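Mitochondrial association factor 1 (Toxoplasma gondii, PDB 6BXS) is encoded by a locus required for host mitochondrial manipulation and has a macro domain fold, which in related proteins commonly recognises ADP-ribose. Local coordinates at residues K187-G192 / P217-G222; V171-N176 / N183-A188; T14-R19 / V239-A244. All coordinates share one frame; numbering follows the deposited sequence.

Interaction 1. Residues K187-G192 / P217-G222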
loop_
_atom_site.group_PDB
_atom_site.type_symbol
_atom_site.label_atom_id
_atom_site.label_comp_id
_atom_site.label_asym_id
_atom_site.label_seq_id
_atom_site.Cartn_x
_atom_site.Cartn_y
_atom_site.Cartn_z
ATOM N N LYS A 187 1.597 -1.456 12.824
ATOM C CA LYS A 187 0.525 -2.444 12.880
ATOM C C LYS A 187 -0.798 -1.832 12.438
ATOM O O LYS A 187 -1.563 -2.452 11.700
ATOM C CB LYS A 187 0.390 -3.012 14.292
ATOM C CG LYS A 187 1.594 -3.807 14.757
ATOM C CD LYS A 187 1.532 -4.062 16.251
ATOM C CE LYS A 187 2.782 -4.763 16.750
ATOM N NZ LYS A 187 3.015 -4.547 18.201
ATOM N N ALA A 188 -1.060 -0.616 12.907
ATOM C CA ALA A 188 -2.254 0.131 12.522
ATOM C C ALA A 188 -2.301 0.334 11.012
ATOM O O ALA A 188 -3.363 0.266 10.396
ATOM C CB ALA A 188 -2.286 1.474 13.233
ATOM N N THR A 189 -1.135 0.587 10.425
ATOM C CA THR A 189 -1.029 0.802 8.987
ATOM C C THR A 189 -1.344 -0.481 8.213
ATOM O O THR A 189 -2.081 -0.456 7.226
ATOM C CB THR A 189 0.378 1.298 8.600
ATOM O OG1 THR A 189 0.658 2.526 9.284
ATOM C CG2 THR A 189 0.480 1.531 7.098
ATOM N N MET A 190 -0.783 -1.600 8.659
ATOM C CA MET A 190 -1.019 -2.879 7.993
ATOM C C MET A 190 -2.479 -3.298 8.131
ATOM O O MET A 190 -3.051 -3.873 7.206
ATOM C CB MET A 190 -0.103 -3.964 8.557
ATOM C CG MET A 190 -0.060 -5.233 7.711
ATOM S SD MET A 190 0.520 -4.942 6.024
ATOM C CE MET A 190 2.205 -4.419 6.328
ATOM N N LEU A 191 -3.076 -3.012 9.284
ATOM C CA LEU A 191 -4.502 -3.250 9.481
ATOM C C LEU A 191 -5.330 -2.418 8.504
ATOM O O LEU A 191 -6.375 -2.860 8.028
ATOM C CB LEU A 191 -4.917 -2.925 10.919
ATOM C CG LEU A 191 -4.567 -3.932 12.019
ATOM C CD1 LEU A 191 -5.047 -3.413 13.365
ATOM C CD2 LEU A 191 -5.173 -5.299 11.736
ATOM N N GLY A 192 -4.860 -1.210 8.213
ATOM C CA GLY A 192 -5.535 -0.338 7.269
ATOM C C GLY A 192 -5.540 -0.912 5.865
ATOM O O GLY A 192 -6.555 -0.872 5.169
ATOM N N PRO A 217 5.441 -2.707 -0.834
ATOM C CA PRO A 217 6.848 -2.390 -0.587
ATOM C C PRO A 217 7.178 -2.639 0.878
ATOM O O PRO A 217 6.274 -2.983 1.642
ATOM C CB PRO A 217 6.932 -0.904 -0.929
ATOM C CG PRO A 217 5.594 -0.385 -0.529
ATOM C CD PRO A 217 4.609 -1.488 -0.848
ATOM N N LEU A 218 8.437 -2.479 1.268
ATOM C CA LEU A 218 8.773 -2.443 2.684
ATOM C C LEU A 218 8.476 -1.041 3.201
ATOM O O LEU A 218 9.277 -0.122 3.028
ATOM C CB LEU A 218 10.234 -2.811 2.926
ATOM C CG LEU A 218 10.667 -2.778 4.396
ATOM C CD1 LEU A 218 10.056 -3.939 5.173
ATOM C CD2 LEU A 218 12.182 -2.782 4.506
ATOM N N LEU A 219 7.313 -0.882 3.822
ATOM C CA LEU A 219 6.860 0.422 4.285
ATOM C C LEU A 219 7.798 0.999 5.339
ATOM O O LEU A 219 8.347 0.271 6.165
ATOM C CB LEU A 219 5.439 0.317 4.838
ATOM C CG LEU A 219 4.372 0.018 3.785
ATOM C CD1 LEU A 219 3.106 -0.510 4.435
ATOM C CD2 LEU A 219 4.071 1.261 2.964
ATOM N N GLY A 220 7.985 2.314 5.294
ATOM C CA GLY A 220 8.848 2.997 6.239
ATOM C C GLY A 220 10.301 3.020 5.800
ATOM O O GLY A 220 11.136 3.652 6.447
ATOM N N ALA A 221 10.603 2.337 4.700
ATOM C CA ALA A 221 11.966 2.291 4.176
ATOM C C ALA A 221 12.278 3.554 3.375
ATOM O O ALA A 221 11.458 4.470 3.298
ATOM C CB ALA A 221 12.163 1.056 3.315
ATOM N N GLY A 222 13.469 3.602 2.787
ATOM C CA GLY A 222 13.863 4.716 1.945
ATOM C C GLY A 222 13.949 6.036 2.686
ATOM O O GLY A 222 14.688 6.163 3.658
#

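Interaction 2. Residues V171-N176 / N183-A188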
loop_
_atom_site.group_PDB
_atom_site.type_symbol
_atom_site.label_atom_id
_atom_site.label_comp_id
_atom_site.label_asym_id
_atom_site.label_seq_id
_atom_site.Cartn_x
_atom_site.Cartn_y
_atom_site.Cartn_z
ATOM N N VAL A 171 0.306 5.550 4.350
ATOM C CA VAL A 171 1.302 6.418 4.968
ATOM C C VAL A 171 1.964 5.712 6.144
ATOM O O VAL A 171 1.323 5.440 7.160
ATOM C CB VAL A 171 0.670 7.738 5.452
ATOM C CG1 VAL A 171 1.714 8.633 6.113
ATOM C CG2 VAL A 171 0.008 8.467 4.293
ATOM N N ALA A 172 3.254 5.432 6.000
ATOM C CA ALA A 172 4.007 4.688 7.001
ATOM C C ALA A 172 4.592 5.620 8.057
ATOM O O ALA A 172 4.847 6.792 7.780
ATOM C CB ALA A 172 5.114 3.891 6.331
ATOM N N PRO A 173 4.817 5.101 9.275
ATOM C CA PRO A 173 5.406 5.916 10.342
ATOM C C PRO A 173 6.872 6.244 10.083
ATOM O O PRO A 173 7.598 5.413 9.537
ATOM C CB PRO A 173 5.256 5.033 11.583
ATOM C CG PRO A 173 5.227 3.648 11.055
ATOM C CD PRO A 173 4.534 3.727 9.728
ATOM N N PHE A 174 7.296 7.443 10.467
ATOM C CA PHE A 174 8.684 7.851 10.296
ATOM C C PHE A 174 9.561 7.076 11.270
ATOM O O PHE A 174 9.164 6.819 12.406
ATOM C CB PHE A 174 8.837 9.360 10.508
ATOM C CG PHE A 174 10.189 9.889 10.132
ATOM C CD1 PHE A 174 10.599 9.905 8.809
ATOM C CD2 PHE A 174 11.049 10.375 11.102
ATOM C CE1 PHE A 174 11.846 10.393 8.461
ATOM C CE2 PHE A 174 12.296 10.864 10.760
ATOM C CZ PHE A 174 12.695 10.873 9.438
ATOM N N GLY A 175 10.755 6.705 10.822
ATOM C CA GLY A 175 11.598 5.789 11.569
ATOM C C GLY A 175 12.130 6.312 12.889
ATOM O O GLY A 175 12.414 5.526 13.793
ATOM N N ASN A 176 12.267 7.628 13.013
ATOM C CA ASN A 176 12.818 8.213 14.233
ATOM C C ASN A 176 11.818 8.191 15.386
ATOM O O ASN A 176 12.165 8.511 16.523
ATOM C CB ASN A 176 13.286 9.647 13.977
ATOM C CG ASN A 176 14.558 9.704 13.154
ATOM O OD1 ASN A 176 15.023 8.688 12.636
ATOM N ND2 ASN A 176 15.127 10.899 13.028
ATOM N N ASN A 183 6.123 0.755 16.255
ATOM C CA ASN A 183 5.519 -0.564 16.088
ATOM C C ASN A 183 3.997 -0.486 16.088
ATOM O O ASN A 183 3.330 -1.135 15.283
ATOM C CB ASN A 183 5.986 -1.512 17.195
ATOM C CG ASN A 183 7.449 -1.898 17.061
ATOM O OD1 ASN A 183 8.005 -1.907 15.962
ATOM N ND2 ASN A 183 8.077 -2.227 18.183
ATOM N N MET A 184 3.459 0.318 16.996
ATOM C CA MET A 184 2.017 0.498 17.114
ATOM C C MET A 184 1.431 1.127 15.845
ATOM O O MET A 184 0.375 0.711 15.369
ATOM C CB MET A 184 1.706 1.366 18.333
ATOM C CG MET A 184 0.313 1.184 18.901
ATOM S SD MET A 184 0.159 1.899 20.553
ATOM C CE MET A 184 1.226 0.838 21.525
ATOM N N ALA A 185 2.124 2.124 15.299
ATOM C CA ALA A 185 1.679 2.798 14.080
ATOM C C ALA A 185 1.795 1.871 12.871
ATOM O O ALA A 185 0.951 1.894 11.973
ATOM C CB ALA A 185 2.489 4.075 13.852
ATOM N N TYR A 186 2.846 1.055 12.856
ATOM C CA TYR A 186 3.093 0.133 11.751
ATOM C C TYR A 186 1.999 -0.932 11.670
ATOM O O TYR A 186 1.533 -1.275 10.583
ATOM C CB TYR A 186 4.462 -0.538 11.903
ATOM C CG TYR A 186 5.146 -0.857 10.586
ATOM C CD1 TYR A 186 4.648 -1.838 9.735
ATOM C CD2 TYR A 186 6.293 -0.180 10.198
ATOM C CE1 TYR A 186 5.276 -2.128 8.531
ATOM C CE2 TYR A 186 6.926 -0.464 9.000
ATOM C CZ TYR A 186 6.415 -1.439 8.172
ATOM O OH TYR A 186 7.049 -1.719 6.982
ATOM N N LYS A 187 1.597 -1.456 12.824
ATOM C CA LYS A 187 0.525 -2.444 12.880
ATOM C C LYS A 187 -0.798 -1.832 12.438
ATOM O O LYS A 187 -1.563 -2.452 11.700
ATOM C CB LYS A 187 0.390 -3.012 14.292
ATOM C CG LYS A 187 1.594 -3.807 14.757
ATOM C CD LYS A 187 1.532 -4.062 16.251
ATOM C CE LYS A 187 2.782 -4.763 16.750
ATOM N NZ LYS A 187 3.015 -4.547 18.201
ATOM N N ALA A 188 -1.060 -0.616 12.907
ATOM C CA ALA A 188 -2.254 0.131 12.522
ATOM C C ALA A 188 -2.301 0.334 11.012
ATOM O O ALA A 188 -3.363 0.266 10.396
ATOM C CB ALA A 188 -2.286 1.474 13.233
#

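Interaction 3. Residues T14-R19 / V239-A244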
loop_
_atom_site.group_PDB
_atom_site.type_symbol
_atom_site.label_atom_id
_atom_site.label_comp_id
_atom_site.label_asym_id
_atom_site.label_seq_id
_atom_site.Cartn_x
_atom_site.Cartn_y
_atom_site.Cartn_z
ATOM N N THR A 14 3.477 -20.753 8.412
ATOM C CA THR A 14 2.524 -21.313 9.356
ATOM C C THR A 14 2.110 -20.257 10.378
ATOM O O THR A 14 1.054 -20.367 10.999
ATOM C CB THR A 14 3.100 -22.544 10.085
ATOM O OG1 THR A 14 2.073 -23.167 10.865
ATOM C CG2 THR A 14 4.252 -22.151 10.990
ATOM N N CYS A 15 2.946 -19.238 10.553
ATOM C CA CYS A 15 2.612 -18.128 11.441
ATOM C C CYS A 15 1.553 -17.226 10.810
ATOM O O CYS A 15 0.996 -16.353 11.477
ATOM C CB CYS A 15 3.861 -17.311 11.788
ATOM S SG CYS A 15 4.541 -16.339 10.421
ATOM N N LEU A 16 1.284 -17.443 9.523
ATOM C CA LEU A 16 0.256 -16.698 8.800
ATOM C C LEU A 16 -0.863 -17.623 8.326
ATOM O O LEU A 16 -1.454 -17.408 7.266
ATOM C CB LEU A 16 0.863 -15.967 7.600
ATOM C CG LEU A 16 2.026 -15.014 7.885
ATOM C CD1 LEU A 16 2.524 -14.388 6.591
ATOM C CD2 LEU A 16 1.624 -13.936 8.879
ATOM N N GLY A 17 -1.149 -18.656 9.111
ATOM C CA GLY A 17 -2.202 -19.596 8.775
ATOM C C GLY A 17 -1.878 -20.410 7.536
ATOM O O GLY A 17 -2.766 -20.725 6.742
ATOM N N ASP A 18 -0.600 -20.740 7.371
ATOM C CA ASP A 18 -0.134 -21.573 6.263
ATOM C C ASP A 18 -0.382 -20.923 4.903
ATOM O O ASP A 18 -0.705 -21.606 3.933
ATOM C CB ASP A 18 -0.805 -22.951 6.302
ATOM C CG ASP A 18 -0.569 -23.678 7.610
ATOM O OD1 ASP A 18 0.581 -23.674 8.092
ATOM O OD2 ASP A 18 -1.533 -24.256 8.154
ATOM N N ARG A 19 -0.221 -19.606 4.836
ATOM C CA ARG A 19 -0.362 -18.882 3.577
ATOM C C ARG A 19 0.962 -18.822 2.824
ATOM O O ARG A 19 2.028 -18.738 3.436
ATOM C CB ARG A 19 -0.875 -17.461 3.827
ATOM C CG ARG A 19 -2.357 -17.379 4.144
ATOM C CD ARG A 19 -2.760 -15.974 4.567
ATOM N NE ARG A 19 -4.196 -15.870 4.805
ATOM C CZ ARG A 19 -4.820 -16.389 5.860
ATOM N NH1 ARG A 19 -4.137 -17.058 6.780
ATOM N NH2 ARG A 19 -6.131 -16.247 5.992
ATOM N N VAL A 239 5.573 -8.541 12.156
ATOM C CA VAL A 239 4.604 -8.611 13.244
ATOM C C VAL A 239 3.284 -7.943 12.852
ATOM O O VAL A 239 2.209 -8.406 13.239
ATOM C CB VAL A 239 5.168 -7.956 14.524
ATOM C CG1 VAL A 239 4.092 -7.812 15.592
ATOM C CG2 VAL A 239 6.330 -8.777 15.063
ATOM N N ALA A 240 3.364 -6.858 12.089
ATOM C CA ALA A 240 2.164 -6.166 11.630
ATOM C C ALA A 240 1.370 -7.045 10.668
ATOM O O ALA A 240 0.139 -7.060 10.698
ATOM C CB ALA A 240 2.528 -4.847 10.964
ATOM N N VAL A 241 2.080 -7.770 9.811
ATOM C CA VAL A 241 1.441 -8.681 8.869
ATOM C C VAL A 241 0.750 -9.829 9.608
ATOM O O VAL A 241 -0.370 -10.205 9.265
ATOM C CB VAL A 241 2.464 -9.247 7.861
ATOM C CG1 VAL A 241 1.893 -10.447 7.104
ATOM C CG2 VAL A 241 2.893 -8.160 6.878
ATOM N N GLU A 242 1.420 -10.383 10.615
ATOM C CA GLU A 242 0.853 -11.472 11.410
ATOM C C GLU A 242 -0.464 -11.060 12.057
ATOM O O GLU A 242 -1.439 -11.813 12.032
ATOM C CB GLU A 242 1.835 -11.924 12.496
ATOM C CG GLU A 242 3.057 -12.671 11.976
ATOM C CD GLU A 242 4.033 -13.033 13.083
ATOM O OE1 GLU A 242 3.792 -14.039 13.784
ATOM O OE2 GLU A 242 5.038 -12.312 13.254
ATOM N N ALA A 243 -0.485 -9.860 12.630
ATOM C CA ALA A 243 -1.665 -9.361 13.325
ATOM C C ALA A 243 -2.814 -9.118 12.353
ATOM O O ALA A 243 -3.969 -9.399 12.667
ATOM C CB ALA A 243 -1.332 -8.081 14.080
ATOM N N ALA A 244 -2.488 -8.588 11.177
ATOM C CA ALA A 244 -3.495 -8.278 10.168
ATOM C C ALA A 244 -4.132 -9.545 9.604
ATOM O O ALA A 244 -5.347 -9.600 9.416
ATOM C CB ALA A 244 -2.881 -7.455 9.049
#

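Interaction 1. Residues K187-G192 / P217-G222
In the macro domain fold, the glycine-containing loop that leaves strand 213-216 meets helix 179-202 here, with Leu219 reaching from the loop to Thr189 and Met190 of the helix. The sequence and position of this loop resemble those of the loop that curls around the diphosphate of ADP-ribose in ligand-binding macro domains, although nothing in the present geometry establishes binding. Residues Leu218 to Ala221 form a type II turn, closed by a hydrogen bond of 3.3 Å from Ala221 N to Leu218 O. Gly220, at the third position, has the positive phi (87°) that a type II turn requires there.

The turn directs Leu219 at the helix while the two backbones stay well apart: the nearest CA atoms, those of Thr189 and Leu219, are separated by 9.2 Å. One methyl, Leu219 CD1, bridges the gap. It meets Thr189 CG2 at 4.3 Å and Met190 CE at 4.4 Å, and the two partners subtend roughly a right angle at CD1. Met190 starts with CG anti to its backbone N (chi1 -167°) and then bends at both further torsions, which brings its terminal methyl, rather than the sulfur, up to the leucine. Thr189 offers its methyl, while its OG1 is hydrogen-bonded to Ala185 O one helical turn back. Leu219 also packs on Ala172 and Thr170, and its carbonyl oxygen is hydrogen-bonded to Tyr186 OH.

No hydrogen bond spans these two segments. Three buried residues meet methyl to methyl at long van der Waals separations, and the area buried is just 84 Å². The chemistry is therefore that of light apolar packing, with the threonine hydroxyl and the Leu219 carbonyl, the polar atoms beside it, each supplied with its own hydrogen-bond partner.

Interaction 2. Residues V171-N176 / N183-A188
Pro173 packs its ring against Ala185 and Tyr186 in an apolar contact between the loop that follows strand 166-170 and the early turns of helix 179-202. The closest approach joins Pro173 CB to Ala185 CB at 3.7 Å, and Pro173 CG lies 3.9 Å from the same alanine methyl, so one edge of the pyrrolidine rests on Ala185. The backbones can come close because the helix presents a small side chain: the CA atoms of Pro173 and Ala185 are 6.1 Å apart.

Pro173 CG also reaches the next residue of the helix. It lies 4.0 Å from Tyr186 N and 4.1 Å from Tyr186 CD2, approaching the aromatic ring obliquely. Tyr186 has chi1 -148°, well short of fully extended, which swings its ring beside the proline.

Polar interactions hold each segment separately, for none crosses between them. Within the helix, Lys187 N bonds to Asn183 O at 3.0 Å. The loop is tied to other parts of the chain: Ala172 O is hydrogen-bonded to Tyr53 OH, while Gly175 O meets Arg228 NE and Asn176 OD1 meets Arg227 N.

Topologically, the contact lies at the start of a beta-alpha-beta crossover from strand 166-170 through helix 179-202 to the parallel strand 213-216, with strand 45-50 between them in the sheet. Pro173 additionally touches Tyr182 and Thr189 along the helix, whereas Asn183, Tyr186 and Lys187 pack against helix 230-248.

Interaction 3. Residues T14-R19 / V239-A244
Leu16 and Cys15, in the turn of the beta hairpin formed by strands 8-13 and 19-24 at one end of the macro domain sheet, pack against Val241 and Glu242 of helix 230-248. The apolar part centres on the two methyls of Leu16. CD2 lies 3.6 Å from Glu242 CA and 3.9 Å from Val241 CG1, and Leu16 CD1 is 4.0 Å from that same valine methyl. The leucine crosses both helix side chains at about a right angle. With its CG beside the backbone N (chi1 -56°) and CD1 continuing the extended chain, the branching methyl CD2 is left against the aliphatic stem of Glu242, 3.6 Å from Glu242 CG.

The polar end of Glu242 makes a looser approach to Cys15: Glu242 OE1 stands 3.8 Å from Cys15 CB and 4.1 Å from Cys15 SG, neither a hydrogen bond. Its other oxygen, OE2, is hydrogen-bonded to Ser271, and the neighbouring Glu272 accepts bonds from Thr14 N and Cys15 N, so helix 263-276 secures both sides.

One strong side-chain hydrogen bond lies within the hairpin turn. Arg19, salt-bridged to Asp249 through NH2, sends NH1 to Leu16 O at 2.7 Å with an N-H...O angle of 155°; the oxygen lies in the guanidinium plane, but the nitrogen sits 40° out of the carbonyl plane.

How the interactions relate
Interactions 1 and 2 are neighbours on helix 179-202, their centres about 7 Å apart. They share Lys187 and Ala188, and a probable hydrogen bond of 2.5 Å from Tyr186 OH to Leu219 O couples them; Leu219 CB also packs on Ala172 CB at 3.9 Å. Together they set the helix against two loops leaving parallel strands. Interaction 3 lies further out, its centre about 15 Å from that of interaction 1 and 18 Å from that of interaction 2, yet helix 230-248 links it to both: Lys187 CA meets Ala240 CB at 3.7 Å. If loop 217-222 serves as in ligand-binding relatives, interactions 1 and 2 would lie beside the pocket, interaction 3 well away.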